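Local structure of restriction endonuclease Hpy99I (Helicobacter pylori, 3GOX) at residues 44-47 with 52-55; 67-70 with 76-79; 69-74 with 94-99. The protein is a beta-beta-alpha-Me type II restriction endonuclease that binds its target DNA and presumably cuts it at a pseudopalindromic site. All blocks are in the same frame, centred on the assembly; numbering follows the deposited sequence.

Contact 1 of 3, residues 44-47 with 52-55; sequences MVLF and ELKR
K54 O is gripped by two groups of the other strand. V45 N donates to it at 2.8 Å in a nearly straight bond, with an N-H...O angle of 173°. M44 CA adds a C-H...O contact to K54 O at 3.4 Å. V45 O is held in the same way: it accepts from K54 N at 2.9 Å and has L53 CA 3.2 Å away. F47 and E52 form the second hydrogen-bonded pair. F47 N reaches E52 O at 2.9 Å, while the return bond from E52 N to F47 O is longer, 3.2 Å. M44 with R55 and L46 with L53 are the non-hydrogen-bonded pairs. Together these make an antiparallel beta hairpin in the SH3-like part of the enzyme. Within the chain, strand 52-57 is an outermost strand of the five-stranded sheet, and strand 42-47 lies between it and strand 32-39. On the face with M44, L46, L53 and R55, the M44 side chain curls back at chi2 (-61°) and chi3 (-55°). This turn sets its thioether over one face of the R55 guanidinium, with SD 3.4 Å from CZ and above the centre of the group. R55 NH1 is also hydrogen-bonded to N39, which helps to fix the guanidinium. L53 CD2 lies against the V45-L46 peptide, nearest its carbonyl, and packs on M44 CB at 4.0 Å. On the face with V45, F47, E52 and K54, V45 CG1 sits over one face of the F47 ring, offset toward the rim. E52 O lies at the edge of that ring. Both V45 and F47 are buried, and they also pack on V18 and A20 of strand 17-20. The E52 carboxylate and K54 ammonium lie clear of strand 42-47 and form a long salt bridge with each other.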
loop_
_atom_site.group_PDB
_atom_site.type_symbol
_atom_site.label_atom_id
_atom_site.label_comp_id
_atom_site.label_asym_id
_atom_site.label_seq_id
_atom_site.Cartn_x
_atom_site.Cartn_y
_atom_site.Cartn_z
ATOM N N MET A 44 11.176 3.001 35.792
ATOM C CA MET A 44 11.981 2.756 34.597
ATOM C C MET A 44 11.036 2.877 33.418
ATOM O O MET A 44 10.069 2.120 33.332
ATOM C CB MET A 44 12.607 1.373 34.625
ATOM C CG MET A 44 13.581 1.171 35.767
ATOM S SD MET A 44 14.995 2.321 35.710
ATOM C CE MET A 44 15.669 2.037 34.076
ATOM N N VAL A 45 11.290 3.857 32.546
ATOM C CA VAL A 45 10.390 4.177 31.441
ATOM C C VAL A 45 11.098 3.879 30.121
ATOM O O VAL A 45 12.227 4.312 29.920
ATOM C CB VAL A 45 10.030 5.674 31.449
ATOM C CG1 VAL A 45 9.074 6.005 30.303
ATOM C CG2 VAL A 45 9.429 6.099 32.769
ATOM N N LEU A 46 10.441 3.141 29.238
ATOM C CA LEU A 46 10.935 2.993 27.847
ATOM C C LEU A 46 10.315 4.091 27.024
ATOM O O LEU A 46 9.100 4.066 26.742
ATOM C CB LEU A 46 10.566 1.631 27.247
ATOM C CG LEU A 46 10.969 1.447 25.785
ATOM C CD1 LEU A 46 12.472 1.570 25.625
ATOM C CD2 LEU A 46 10.501 0.095 25.280
ATOM N N PHE A 47 11.155 5.044 26.631
ATOM C CA PHE A 47 10.729 6.084 25.702
ATOM C C PHE A 47 10.816 5.522 24.290
ATOM O O PHE A 47 11.876 5.133 23.818
ATOM C CB PHE A 47 11.541 7.351 25.925
ATOM C CG PHE A 47 11.149 8.067 27.165
ATOM C CD1 PHE A 47 9.964 8.774 27.195
ATOM C CD2 PHE A 47 11.925 8.008 28.313
ATOM C CE1 PHE A 47 9.565 9.434 28.340
ATOM C CE2 PHE A 47 11.534 8.665 29.465
ATOM C CZ PHE A 47 10.348 9.374 29.488
ATOM N N GLU A 52 14.856 4.253 24.407
ATOM C CA GLU A 52 15.766 4.544 25.513
ATOM C C GLU A 52 15.040 4.266 26.829
ATOM O O GLU A 52 13.964 4.799 27.054
ATOM C CB GLU A 52 16.198 6.009 25.450
ATOM C CG GLU A 52 17.313 6.339 26.385
ATOM C CD GLU A 52 17.925 7.714 26.131
ATOM O OE1 GLU A 52 18.014 8.159 24.961
ATOM O OE2 GLU A 52 18.337 8.332 27.129
ATOM N N LEU A 53 15.641 3.423 27.674
ATOM C CA LEU A 53 15.066 3.056 28.967
ATOM C C LEU A 53 15.758 3.922 30.007
ATOM O O LEU A 53 16.985 3.878 30.140
ATOM C CB LEU A 53 15.297 1.553 29.257
ATOM C CG LEU A 53 14.067 0.680 29.568
ATOM C CD1 LEU A 53 14.450 -0.772 29.847
ATOM C CD2 LEU A 53 13.279 1.228 30.709
ATOM N N LYS A 54 14.980 4.730 30.730
ATOM C CA LYS A 54 15.529 5.691 31.679
ATOM C C LYS A 54 14.832 5.595 33.020
ATOM O O LYS A 54 13.629 5.344 33.079
ATOM C CB LYS A 54 15.338 7.110 31.150
ATOM C CG LYS A 54 16.279 7.469 30.004
ATOM C CD LYS A 54 16.007 8.856 29.470
ATOM C CE LYS A 54 16.502 9.937 30.414
ATOM N NZ LYS A 54 17.987 10.109 30.415
ATOM N N ARG A 55 15.595 5.826 34.088
ATOM C CA ARG A 55 15.031 5.992 35.429
ATOM C C ARG A 55 14.519 7.420 35.607
ATOM O O ARG A 55 15.290 8.380 35.458
ATOM C CB ARG A 55 16.061 5.685 36.525
ATOM C CG ARG A 55 15.434 5.720 37.898
ATOM C CD ARG A 55 16.321 5.141 38.976
ATOM N NE ARG A 55 16.504 3.687 38.878
ATOM C CZ ARG A 55 15.548 2.765 39.060
ATOM N NH1 ARG A 55 14.286 3.104 39.322
ATOM N NH2 ARG A 55 15.860 1.477 38.958
#

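Contact 2 of 3, residues 67-70 with 76-79; sequences YRTG and KICN. With ZN (zinc ion), chain E.
T69 and G70 meet K76 and I77 with no flat side-chain group between them, on a face or at an edge. A hydroxyl, two aliphatic chains and a water make the contact. The methyl end of I77 comes up to T69, with CD1 3.9 Å from OG1, and the two side chains are inclined to each other. T69 OG1 is placed between the backbone N and the carbonyl carbon (chi1 71°), and from there it serves two polar partners. It is hydrogen-bonded to I66 O and accepts from a water at 2.8 Å. The same water accepts from I77 N at 2.9 Å, so it bridges the loop to the strand backbone. G70 lies beside the K76 side chain, its CA 4.0 Å from K76 CB. G70 has backbone angles (phi 94°, psi -152°) that call for glycine. K76 then runs out extended, and its NZ bonds to T103 OG1 and R104 O. L84 of the partner strand 84-86 touches both T69 and I77, and V151 and T152 of the second subunit pack on these two residues. Just past the strand, C78 SG binds the zinc ion at 2.3 Å. C81, C107 and C110 complete this Cys4 site, in which two CxxC pairs hold one zinc, probably with a structural role.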
loop_
_atom_site.group_PDB
_atom_site.type_symbol
_atom_site.label_atom_id
_atom_site.label_comp_id
_atom_site.label_asym_id
_atom_site.label_seq_id
_atom_site.Cartn_x
_atom_site.Cartn_y
_atom_site.Cartn_z
ATOM N N TYR A 67 -6.020 5.991 24.340
ATOM C CA TYR A 67 -7.268 5.865 23.585
ATOM C C TYR A 67 -8.044 7.165 23.427
ATOM O O TYR A 67 -9.080 7.188 22.742
ATOM C CB TYR A 67 -8.137 4.770 24.189
ATOM C CG TYR A 67 -7.421 3.436 24.204
ATOM C CD1 TYR A 67 -6.986 2.845 23.024
ATOM C CD2 TYR A 67 -7.118 2.806 25.396
ATOM C CE1 TYR A 67 -6.311 1.621 23.042
ATOM C CE2 TYR A 67 -6.455 1.592 25.415
ATOM C CZ TYR A 67 -6.049 1.018 24.246
ATOM O OH TYR A 67 -5.385 -0.190 24.333
ATOM N N ARG A 68 -7.562 8.239 24.045
ATOM C CA ARG A 68 -8.079 9.576 23.792
ATOM C C ARG A 68 -7.008 10.416 23.106
ATOM O O ARG A 68 -6.812 11.594 23.428
ATOM C CB ARG A 68 -8.592 10.225 25.078
ATOM C CG ARG A 68 -9.895 9.586 25.562
ATOM C CD ARG A 68 -10.530 10.323 26.704
ATOM N NE ARG A 68 -9.821 10.066 27.947
ATOM C CZ ARG A 68 -9.876 10.844 29.018
ATOM N NH1 ARG A 68 -10.595 11.958 29.002
ATOM N NH2 ARG A 68 -9.202 10.515 30.116
ATOM N N THR A 69 -6.337 9.775 22.160
ATOM C CA THR A 69 -5.419 10.432 21.231
ATOM C C THR A 69 -5.744 9.919 19.834
ATOM O O THR A 69 -6.347 8.849 19.681
ATOM C CB THR A 69 -3.915 10.144 21.543
ATOM O OG1 THR A 69 -3.602 8.784 21.229
ATOM C CG2 THR A 69 -3.567 10.431 23.002
ATOM N N GLY A 70 -5.358 10.694 18.820
ATOM C CA GLY A 70 -5.504 10.308 17.422
ATOM C C GLY A 70 -6.789 10.829 16.832
ATOM O O GLY A 70 -7.329 11.846 17.278
ATOM N N LYS A 76 -2.229 13.710 19.004
ATOM C CA LYS A 76 -1.941 12.450 18.336
ATOM C C LYS A 76 -0.486 12.092 18.618
ATOM O O LYS A 76 0.379 12.990 18.682
ATOM C CB LYS A 76 -2.217 12.560 16.824
ATOM C CG LYS A 76 -1.947 11.308 15.995
ATOM C CD LYS A 76 -2.288 11.504 14.512
ATOM C CE LYS A 76 -2.251 10.212 13.799
ATOM N NZ LYS A 76 -2.570 10.367 12.356
ATOM N N ILE A 77 -0.222 10.801 18.799
ATOM C CA ILE A 77 1.131 10.290 19.032
ATOM C C ILE A 77 1.743 9.897 17.679
ATOM O O ILE A 77 1.167 9.078 16.953
ATOM C CB ILE A 77 1.127 9.076 19.949
ATOM C CG1 ILE A 77 0.432 9.383 21.277
ATOM C CG2 ILE A 77 2.567 8.586 20.187
ATOM C CD1 ILE A 77 0.142 8.125 22.138
ATOM N N CYS A 78 2.900 10.469 17.326
ATOM C CA CYS A 78 3.565 10.164 16.059
ATOM C C CYS A 78 4.100 8.728 16.064
ATOM O O CYS A 78 4.635 8.277 17.068
ATOM C CB CYS A 78 4.696 11.147 15.803
ATOM S SG CYS A 78 5.701 10.754 14.348
ATOM N N ASN A 79 3.973 8.009 14.947
ATOM C CA ASN A 79 4.409 6.616 14.889
ATOM C C ASN A 79 5.899 6.417 14.699
ATOM O O ASN A 79 6.362 5.270 14.713
ATOM C CB ASN A 79 3.648 5.830 13.817
ATOM C CG ASN A 79 4.149 6.131 12.423
ATOM O OD1 ASN A 79 4.403 7.268 12.102
ATOM N ND2 ASN A 79 4.291 5.110 11.601
HETATM ZN ZN ZN E . 7.283 12.431 14.587
HETATM O O HOH W 1 -2.328 8.840 18.707
#

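Contact 3 of 3, residues 69-74 with 94-99; sequences TGKGYD and QTDAKG. With nucleotides of chain D; nucleotides of chain C.
One salt bridge joins the two segments. K71 NZ donates to D96 OD2 at 2.9 Å, arriving on the anti side of the oxygen and 32° out of the carboxylate plane. K71 leaves its loop with CG anti to the backbone N (chi1 180°) and bends at chi3. D96 OD2 has a second cationic partner, R100 NE. K71 NZ also bonds to T102 OG1.

Bonds to DNA phosphates form the next group. K71 NZ donates to OP1 of DG4 of chain D at 2.7 Å. The neighbouring phosphate, that of DC3 of chain D, is taken by residues 97 and 98. A97 N donates to its OP2 at 2.9 Å. K98 NZ can also reach its OP1, but K98 has two conformers and this bond is doubtful.

A base is contacted as well. Q94 NE2 donates to O6 of DG4 of chain C at 2.9 Å in a nearly straight bond (172°). O6 belongs to the major-groove edge of guanine. The other end of the amide is fixed, because Q94 OE1 accepts from T95 N on a lone pair and in the carbonyl plane.

Backbone bonds shape both loops. Y73 N to G70 O closes a type II turn with K71 and G72 at its corners. G99 N to D96 O, 2.9 Å, closes a type I turn, and D96 OD1 adds a weak bond from K98 N. The second turn tips the hairpin of strands 92-95 and 101-103, and its A97 packs on T95 of the second subunit.

The chemistry suggests that the D96 carboxylate acts from the second shell, probably steadying the ammonium of K71 beside the backbone of chain D. Q94 bonds to a guanine of chain C, consistent with a part in sequence recognition.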
loop_
_atom_site.group_PDB
_atom_site.type_symbol
_atom_site.label_atom_id
_atom_site.label_comp_id
_atom_site.label_asym_id
_atom_site.label_seq_id
_atom_site.Cartn_x
_atom_site.Cartn_y
_atom_site.Cartn_z
ATOM N N THR A 69 -6.337 9.775 22.160
ATOM C CA THR A 69 -5.419 10.432 21.231
ATOM C C THR A 69 -5.744 9.919 19.834
ATOM O O THR A 69 -6.347 8.849 19.681
ATOM C CB THR A 69 -3.915 10.144 21.543
ATOM O OG1 THR A 69 -3.602 8.784 21.229
ATOM C CG2 THR A 69 -3.567 10.431 23.002
ATOM N N GLY A 70 -5.358 10.694 18.820
ATOM C CA GLY A 70 -5.504 10.308 17.422
ATOM C C GLY A 70 -6.789 10.829 16.832
ATOM O O GLY A 70 -7.329 11.846 17.278
ATOM N N LYS A 71 -7.303 10.122 15.842
ATOM C CA LYS A 71 -8.517 10.539 15.169
ATOM C C LYS A 71 -9.648 10.787 16.173
ATOM O O LYS A 71 -9.972 9.930 16.980
ATOM C CB LYS A 71 -8.944 9.480 14.155
ATOM C CG LYS A 71 -10.220 9.851 13.406
ATOM C CD LYS A 71 -10.603 8.824 12.343
ATOM C CE LYS A 71 -9.987 9.185 11.009
ATOM N NZ LYS A 71 -10.427 8.260 9.929
ATOM N N GLY A 72 -10.229 11.975 16.099
ATOM C CA GLY A 72 -11.343 12.350 16.960
ATOM C C GLY A 72 -10.929 13.171 18.170
ATOM O O GLY A 72 -11.783 13.583 18.969
ATOM N N TYR A 73 -9.619 13.399 18.304
ATOM C CA TYR A 73 -9.029 14.069 19.479
ATOM C C TYR A 73 -8.089 15.208 19.077
ATOM O O TYR A 73 -7.736 15.338 17.909
ATOM C CB TYR A 73 -8.333 13.049 20.408
ATOM C CG TYR A 73 -9.283 11.965 20.869
ATOM C CD1 TYR A 73 -10.099 12.157 21.962
ATOM C CD2 TYR A 73 -9.404 10.768 20.171
ATOM C CE1 TYR A 73 -11.008 11.190 22.374
ATOM C CE2 TYR A 73 -10.311 9.791 20.575
ATOM C CZ TYR A 73 -11.118 10.013 21.673
ATOM O OH TYR A 73 -12.035 9.073 22.117
ATOM N N ASP A 74 -7.718 16.018 20.068
ATOM C CA ASP A 74 -6.905 17.233 19.883
ATOM C C ASP A 74 -5.438 16.938 19.603
ATOM O O ASP A 74 -4.753 17.753 18.965
ATOM C CB ASP A 74 -6.962 18.118 21.147
ATOM C CG ASP A 74 -8.194 19.025 21.212
ATOM O OD1 ASP A 74 -9.109 18.916 20.373
ATOM O OD2 ASP A 74 -8.243 19.856 22.142
ATOM N N GLN A 94 -6.382 11.633 3.914
ATOM C CA GLN A 94 -7.491 10.850 3.364
ATOM C C GLN A 94 -8.800 11.235 4.083
ATOM O O GLN A 94 -8.808 12.089 4.975
ATOM C CB GLN A 94 -7.215 9.332 3.483
ATOM C CG GLN A 94 -6.743 8.652 2.195
ATOM C CD GLN A 94 -7.837 8.585 1.119
ATOM O OE1 GLN A 94 -8.941 9.111 1.288
ATOM N NE2 GLN A 94 -7.530 7.926 -0.005
ATOM N N THR A 95 -9.888 10.603 3.658
ATOM C CA THR A 95 -11.220 10.799 4.217
ATOM C C THR A 95 -11.833 9.415 4.383
ATOM O O THR A 95 -11.741 8.597 3.455
ATOM C CB THR A 95 -12.125 11.611 3.256
ATOM O OG1 THR A 95 -11.441 12.787 2.804
ATOM C CG2 THR A 95 -13.422 12.006 3.938
ATOM N N ASP A 96 -12.443 9.138 5.538
ATOM C CA ASP A 96 -13.098 7.843 5.761
ATOM C C ASP A 96 -14.559 7.869 5.278
ATOM O O ASP A 96 -15.047 8.905 4.824
ATOM C CB ASP A 96 -12.979 7.376 7.228
ATOM C CG ASP A 96 -13.704 8.275 8.218
ATOM O OD1 ASP A 96 -14.703 8.944 7.858
ATOM O OD2 ASP A 96 -13.255 8.302 9.384
ATOM N N ALA A 97 -15.234 6.722 5.379
ATOM C CA ALA A 97 -16.608 6.554 4.876
ATOM C C ALA A 97 -17.587 7.477 5.583
ATOM O O ALA A 97 -18.632 7.812 5.029
ATOM C CB ALA A 97 -17.061 5.101 5.035
ATOM N N LYS A 98 -17.244 7.874 6.802
ATOM C CA LYS A 98 -18.070 8.779 7.603
ATOM C C LYS A 98 -17.730 10.258 7.376
ATOM O O LYS A 98 -18.222 11.131 8.098
ATOM C CB LYS A 98 -17.912 8.425 9.079
ATOM C CG LYS A 98 -18.225 6.961 9.386
ATOM C CD LYS A 98 -17.733 6.550 10.766
ATOM C CE LYS A 98 -17.768 5.034 10.941
ATOM N NZ LYS A 98 -16.749 4.334 10.106
ATOM N N GLY A 99 -16.881 10.535 6.387
ATOM C CA GLY A 99 -16.533 11.907 6.007
ATOM C C GLY A 99 -15.474 12.584 6.870
ATOM O O GLY A 99 -15.151 13.748 6.646
ATOM P P DC D 3 -14.428 3.516 7.332
ATOM O OP1 DC D 3 -14.635 4.440 8.474
ATOM O OP2 DC D 3 -14.335 4.060 5.952
ATOM O "O5'" DC D 3 -13.108 2.678 7.626
ATOM C "C5'" DC D 3 -12.830 2.173 8.933
ATOM C "C4'" DC D 3 -11.444 1.578 8.959
ATOM O "O4'" DC D 3 -11.387 0.409 8.119
ATOM C "C3'" DC D 3 -10.386 2.510 8.388
ATOM O "O3'" DC D 3 -9.970 3.422 9.410
ATOM C "C2'" DC D 3 -9.293 1.545 7.972
ATOM C "C1'" DC D 3 -10.069 0.276 7.595
ATOM N N1 DC D 3 -10.185 -0.002 6.155
ATOM C C2 DC D 3 -9.248 -0.851 5.555
ATOM O O2 DC D 3 -8.313 -1.292 6.244
ATOM N N3 DC D 3 -9.384 -1.168 4.247
ATOM C C4 DC D 3 -10.398 -0.663 3.540
ATOM N N4 DC D 3 -10.509 -1.029 2.262
ATOM C C5 DC D 3 -11.346 0.232 4.114
ATOM C C6 DC D 3 -11.202 0.535 5.412
ATOM P P DG D 4 -9.236 4.793 9.016
ATOM O OP1 DG D 4 -9.430 5.722 10.161
ATOM O OP2 DG D 4 -9.648 5.216 7.650
ATOM O "O5'" DG D 4 -7.696 4.386 8.989
ATOM C "C5'" DG D 4 -7.146 3.597 10.043
ATOM C "C4'" DG D 4 -5.763 3.096 9.689
ATOM O "O4'" DG D 4 -5.826 2.291 8.486
ATOM C "C3'" DG D 4 -4.704 4.156 9.399
ATOM O "O3'" DG D 4 -3.420 3.585 9.670
ATOM C "C2'" DG D 4 -4.886 4.381 7.907
ATOM C "C1'" DG D 4 -5.156 2.962 7.417
ATOM N N9 DG D 4 -6.001 2.858 6.231
ATOM C C8 DG D 4 -7.185 3.513 5.990
ATOM N N7 DG D 4 -7.746 3.162 4.864
ATOM C C5 DG D 4 -6.872 2.228 4.321
ATOM C C6 DG D 4 -6.953 1.478 3.111
ATOM O O6 DG D 4 -7.856 1.470 2.265
ATOM N N1 DG D 4 -5.840 0.664 2.941
ATOM C C2 DG D 4 -4.789 0.564 3.821
ATOM N N2 DG D 4 -3.800 -0.274 3.475
ATOM N N3 DG D 4 -4.711 1.239 4.959
ATOM C C4 DG D 4 -5.780 2.045 5.141
ATOM P P DG C 4 -9.988 7.138 -6.132
ATOM O OP1 DG C 4 -11.121 7.057 -7.091
ATOM O OP2 DG C 4 -10.263 7.137 -4.670
ATOM O "O5'" DG C 4 -8.990 5.945 -6.478
ATOM C "C5'" DG C 4 -8.274 5.948 -7.714
ATOM C "C4'" DG C 4 -7.186 4.899 -7.721
ATOM O "O4'" DG C 4 -6.255 5.147 -6.640
ATOM C "C3'" DG C 4 -7.629 3.453 -7.531
ATOM O "O3'" DG C 4 -6.637 2.612 -8.127
ATOM C "C2'" DG C 4 -7.608 3.316 -6.018
ATOM C "C1'" DG C 4 -6.358 4.112 -5.660
ATOM N N9 DG C 4 -6.363 4.749 -4.344
ATOM C C8 DG C 4 -7.386 5.468 -3.771
ATOM N N7 DG C 4 -7.071 5.974 -2.609
ATOM C C5 DG C 4 -5.765 5.555 -2.393
ATOM C C6 DG C 4 -4.875 5.813 -1.307
ATOM O O6 DG C 4 -5.062 6.508 -0.297
ATOM N N1 DG C 4 -3.652 5.178 -1.487
ATOM C C2 DG C 4 -3.314 4.406 -2.570
ATOM N N2 DG C 4 -2.088 3.857 -2.549
ATOM N N3 DG C 4 -4.121 4.180 -3.599
ATOM C C4 DG C 4 -5.320 4.780 -3.445
#

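Overall arrangement
The contacts follow one another from the SH3-like part into the His-Me finger beta4-alpha2 region. Contact 1 lies wholly within the hairpin of strands 42-47 and 52-57. Its centre is about 20 Å from that of contact 2 and 31 Å from that of contact 3. Contacts 2 and 3 start from the same loop, share T69 and G70, and have centres about 11 Å apart. From this loop, contact 2 reaches strand 75-77 beside the first zinc, and contact 3 reaches the hairpin tip on the DNA. R68 and Y73 pack together within the loop. The loop thus links the zinc-bound part to the DNA-binding hairpin, and both contacts touch the second subunit.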